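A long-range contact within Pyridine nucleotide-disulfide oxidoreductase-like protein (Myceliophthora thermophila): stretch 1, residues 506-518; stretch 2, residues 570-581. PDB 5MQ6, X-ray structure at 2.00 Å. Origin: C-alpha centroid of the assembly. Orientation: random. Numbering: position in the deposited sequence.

Stretch 1 506-518: DKWQTHGAATLHG
Stretch 2 (570-581) EVTSEAEEAWSF

How do the two backbones meet? Stretch 1 enters as a helix that has given way by Gly512, the first residue to leave helical phi/psi, where phi/psi of 103/167 would jam a CB against the preceding carbonyl O. From Ala513 to Leu516 the chain is extended, then it turns through positive phi at His517 (62/15) and Gly518 (78/7). Stretch 2 leaves a strand at Val571 and starts a helix at Ser573, capped by Thr572, whose OG1 (chi1 p) accepts from Ala575 N at 3.1 Å. The extended segment lies against this helix, with the CA atoms of Thr515 and Glu576 4.7 Å apart, and 539 Å² is buried over both sides.

Which polar side chains bridge the stretches? Lys507, all trans along its chain, points toward the helix and forms a salt bridge from NZ to Glu576 OE2 at 2.6 Å; Glu576 reaches it with chi1 p and chi2 t. One residue further along the helix, Glu577 (chi1 t, chi2 p) leaves sideways, yet its end comes nearer, and OE1 accepts a hydrogen bond from His511 NE2 at 2.8 Å. That oxygen sits near the plane of the imidazole, at its edge, where the N-H lies, though the angle of 133° at the hydrogen leaves the bond bent; His511 has chi1 t and chi2 75°.

What do the backbone carbonyls and the small side chains do, with no backbone hydrogen bond joining the stretches? Thr515 O approaches Glu576 CA at 3.3 Å, a CA-H...O contact (angle at H 132°) at the place where the two chains run closest in register. Ser580 (chi1 m) points toward stretch 1, but its OG donates to Glu576 O of its own helix at 2.5 Å; Ala513 O lies 3.4 Å from that same Ser580 OG. The side chain of Ala514 also points toward the helix, its CB 3.6 Å from Glu576 CD.

How is the aromatic and apolar part packed? Trp579 (chi1 t, chi2 -105°) points toward stretch 1 and has His517 N and Leu516 C over one face of its ring; His517 N is 3.3 Å from Trp579 NE1, and both are donors, so this is packing without a hydrogen bond. His517 starts away from the helix, but chi1 m and chi2 154° bring its ring back, edge toward the face of Trp579, with the centroids of the His517 ring and the six-membered ring of Trp579 4.8 Å apart and planes at 87°. Leu516 (chi1 t, chi2 p) leaves sideways and makes the apolar contacts: its CB is 3.7 Å from Val571 CG2, and its CD1 is 3.8 Å from Trp579 CB.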

# COMPACT_ATOMS: atom_id res chain seq x y z
N ASP A 506 6.61 20.28 -8.22
CA ASP A 506 7.64 21.30 -8.04
C ASP A 506 7.44 22.02 -6.72
O ASP A 506 8.39 22.17 -5.95
CB ASP A 506 7.63 22.28 -9.18
CG ASP A 506 8.00 21.62 -10.52
OD1 ASP A 506 8.67 20.55 -10.55
OD2 ASP A 506 7.59 22.17 -11.56
N LYS A 507 6.20 22.40 -6.40
CA LYS A 507 5.93 22.96 -5.05
C LYS A 507 6.43 22.00 -3.95
O LYS A 507 7.14 22.39 -3.02
CB LYS A 507 4.44 23.19 -4.87
CG LYS A 507 4.02 23.93 -3.60
CD LYS A 507 2.52 24.02 -3.48
CE LYS A 507 2.10 24.41 -2.07
NZ LYS A 507 0.61 24.33 -1.87
N TRP A 508 6.05 20.74 -4.05
CA TRP A 508 6.40 19.76 -3.05
C TRP A 508 7.92 19.64 -2.84
O TRP A 508 8.40 19.57 -1.74
CB TRP A 508 5.93 18.38 -3.54
CG TRP A 508 5.59 17.48 -2.44
CD1 TRP A 508 6.37 16.53 -1.88
CD2 TRP A 508 4.32 17.44 -1.77
NE1 TRP A 508 5.66 15.87 -0.90
CE2 TRP A 508 4.39 16.39 -0.83
CE3 TRP A 508 3.12 18.14 -1.92
CZ2 TRP A 508 3.36 16.06 -0.03
CZ3 TRP A 508 2.07 17.79 -1.09
CH2 TRP A 508 2.19 16.78 -0.18
N GLN A 509 8.66 19.57 -3.95
CA GLN A 509 10.12 19.35 -3.92
C GLN A 509 10.86 20.63 -3.48
O GLN A 509 11.86 20.54 -2.79
CB GLN A 509 10.63 18.92 -5.27
CG GLN A 509 10.11 17.65 -5.90
CD GLN A 509 9.99 16.48 -4.92
OE1 GLN A 509 10.83 16.34 -4.05
NE2 GLN A 509 8.94 15.67 -5.05
N THR A 510 10.35 21.80 -3.87
CA THR A 510 11.00 23.04 -3.61
C THR A 510 10.66 23.64 -2.30
O THR A 510 11.55 24.10 -1.63
CB THR A 510 10.70 24.10 -4.68
OG1 THR A 510 9.29 24.36 -4.70
CG2 THR A 510 11.13 23.65 -6.08
N HIS A 511 9.39 23.69 -1.92
CA HIS A 511 8.95 24.31 -0.69
C HIS A 511 8.73 23.27 0.43
O HIS A 511 8.73 23.63 1.64
CB HIS A 511 7.67 25.10 -1.00
CG HIS A 511 6.82 25.50 0.20
ND1 HIS A 511 7.17 26.53 1.07
CD2 HIS A 511 5.58 25.08 0.60
CE1 HIS A 511 6.23 26.66 2.00
NE2 HIS A 511 5.26 25.80 1.73
N GLY A 512 8.57 22.00 0.04
CA GLY A 512 8.32 20.91 1.00
C GLY A 512 6.85 20.49 1.00
O GLY A 512 5.95 21.21 0.51
N ALA A 513 6.58 19.35 1.63
CA ALA A 513 5.22 18.87 1.72
C ALA A 513 4.32 19.95 2.30
O ALA A 513 4.67 20.62 3.30
CB ALA A 513 5.14 17.61 2.55
N ALA A 514 3.15 20.15 1.69
CA ALA A 514 2.21 21.11 2.22
C ALA A 514 0.79 20.76 1.93
O ALA A 514 0.41 20.77 0.77
CB ALA A 514 2.49 22.51 1.66
N THR A 515 0.03 20.50 2.97
CA THR A 515 -1.35 20.18 2.88
C THR A 515 -2.06 20.69 4.10
O THR A 515 -1.46 21.14 5.04
CB THR A 515 -1.60 18.66 2.93
OG1 THR A 515 -1.25 18.16 4.22
CG2 THR A 515 -0.79 17.99 1.83
N LEU A 516 -3.39 20.63 4.07
CA LEU A 516 -4.17 20.56 5.27
C LEU A 516 -4.72 19.11 5.43
O LEU A 516 -5.38 18.55 4.53
CB LEU A 516 -5.29 21.55 5.33
CG LEU A 516 -6.11 21.58 6.59
CD1 LEU A 516 -5.31 21.84 7.79
CD2 LEU A 516 -7.32 22.51 6.50
N HIS A 517 -4.39 18.52 6.57
CA HIS A 517 -4.85 17.17 6.98
C HIS A 517 -4.42 16.02 6.09
O HIS A 517 -4.98 14.90 6.14
CB HIS A 517 -6.38 17.20 7.17
CG HIS A 517 -6.87 18.23 8.15
ND1 HIS A 517 -8.15 18.77 8.08
CD2 HIS A 517 -6.33 18.74 9.27
CE1 HIS A 517 -8.33 19.58 9.10
NE2 HIS A 517 -7.27 19.53 9.87
N GLY A 518 -3.45 16.30 5.24
CA GLY A 518 -2.94 15.37 4.23
C GLY A 518 -3.77 15.20 2.97
O GLY A 518 -3.43 14.36 2.10
N GLU A 570 -10.69 25.55 -1.68
CA GLU A 570 -9.22 25.64 -1.81
C GLU A 570 -8.62 25.97 -0.48
O GLU A 570 -8.99 26.97 0.12
CB GLU A 570 -8.79 26.75 -2.79
CG GLU A 570 -7.33 26.61 -3.15
CD GLU A 570 -6.81 27.58 -4.18
OE1 GLU A 570 -7.60 28.33 -4.75
OE2 GLU A 570 -5.61 27.59 -4.42
N VAL A 571 -7.76 25.10 0.02
CA VAL A 571 -7.07 25.41 1.29
C VAL A 571 -6.16 26.68 1.10
O VAL A 571 -5.53 26.89 0.02
CB VAL A 571 -6.24 24.26 1.84
CG1 VAL A 571 -5.06 23.88 0.96
CG2 VAL A 571 -5.72 24.58 3.26
N THR A 572 -6.07 27.48 2.14
CA THR A 572 -5.15 28.64 2.05
C THR A 572 -3.67 28.27 2.32
O THR A 572 -3.37 27.27 2.96
CB THR A 572 -5.56 29.74 3.03
OG1 THR A 572 -5.47 29.21 4.33
CG2 THR A 572 -7.01 30.20 2.80
N SER A 573 -2.75 29.07 1.87
CA SER A 573 -1.31 28.83 2.12
C SER A 573 -1.02 28.87 3.61
O SER A 573 -0.24 28.08 4.09
CB SER A 573 -0.36 29.80 1.36
OG SER A 573 -0.78 31.10 1.62
N GLU A 574 -1.73 29.77 4.31
CA GLU A 574 -1.64 29.92 5.78
C GLU A 574 -2.00 28.70 6.49
O GLU A 574 -1.33 28.37 7.43
CB GLU A 574 -2.63 30.97 6.34
CG GLU A 574 -1.99 32.28 6.44
CD GLU A 574 -2.95 33.37 6.13
OE1 GLU A 574 -4.01 33.39 6.80
OE2 GLU A 574 -2.63 34.16 5.20
N ALA A 575 -3.13 28.10 6.11
CA ALA A 575 -3.68 26.92 6.83
C ALA A 575 -2.78 25.70 6.55
O ALA A 575 -2.41 24.98 7.48
CB ALA A 575 -5.10 26.66 6.45
N GLU A 576 -2.33 25.51 5.31
CA GLU A 576 -1.43 24.40 5.00
C GLU A 576 -0.05 24.54 5.66
O GLU A 576 0.65 23.54 6.02
CB GLU A 576 -1.36 24.19 3.51
CG GLU A 576 -0.37 25.05 2.76
CD GLU A 576 -0.31 24.73 1.28
OE1 GLU A 576 -1.08 23.84 0.80
OE2 GLU A 576 0.50 25.40 0.55
N GLU A 577 0.37 25.78 5.81
CA GLU A 577 1.64 26.03 6.42
C GLU A 577 1.60 25.83 7.95
O GLU A 577 2.50 25.25 8.51
CB GLU A 577 2.11 27.42 6.02
CG GLU A 577 3.59 27.57 6.17
CD GLU A 577 4.38 26.83 5.14
OE1 GLU A 577 3.86 26.28 4.15
OE2 GLU A 577 5.58 26.83 5.34
N ALA A 578 0.53 26.23 8.60
CA ALA A 578 0.33 25.89 9.97
C ALA A 578 0.34 24.36 10.19
O ALA A 578 0.92 23.85 11.14
CB ALA A 578 -0.98 26.52 10.45
N TRP A 579 -0.31 23.63 9.28
CA TRP A 579 -0.51 22.20 9.45
C TRP A 579 0.89 21.56 9.29
O TRP A 579 1.29 20.68 10.08
CB TRP A 579 -1.55 21.70 8.40
CG TRP A 579 -1.72 20.21 8.52
CD1 TRP A 579 -1.26 19.29 7.71
CD2 TRP A 579 -2.34 19.54 9.60
NE1 TRP A 579 -1.57 18.02 8.21
CE2 TRP A 579 -2.23 18.18 9.39
CE3 TRP A 579 -3.00 19.99 10.75
CZ2 TRP A 579 -2.72 17.26 10.25
CZ3 TRP A 579 -3.48 19.07 11.63
CH2 TRP A 579 -3.38 17.72 11.35
N SER A 580 1.67 22.10 8.32
CA SER A 580 3.01 21.63 8.04
C SER A 580 3.97 21.84 9.22
O SER A 580 4.77 20.93 9.51
CB SER A 580 3.57 22.15 6.69
OG SER A 580 2.65 22.04 5.65
N PHE A 581 3.85 22.98 9.94
CA PHE A 581 4.60 23.19 11.18
C PHE A 581 4.08 22.24 12.26
O PHE A 581 4.84 21.76 13.08
CB PHE A 581 4.65 24.67 11.61
CG PHE A 581 5.70 25.44 10.88
CD1 PHE A 581 5.50 25.79 9.56
CD2 PHE A 581 6.95 25.69 11.46
CE1 PHE A 581 6.49 26.42 8.82
CE2 PHE A 581 7.96 26.34 10.74
CZ PHE A 581 7.74 26.71 9.40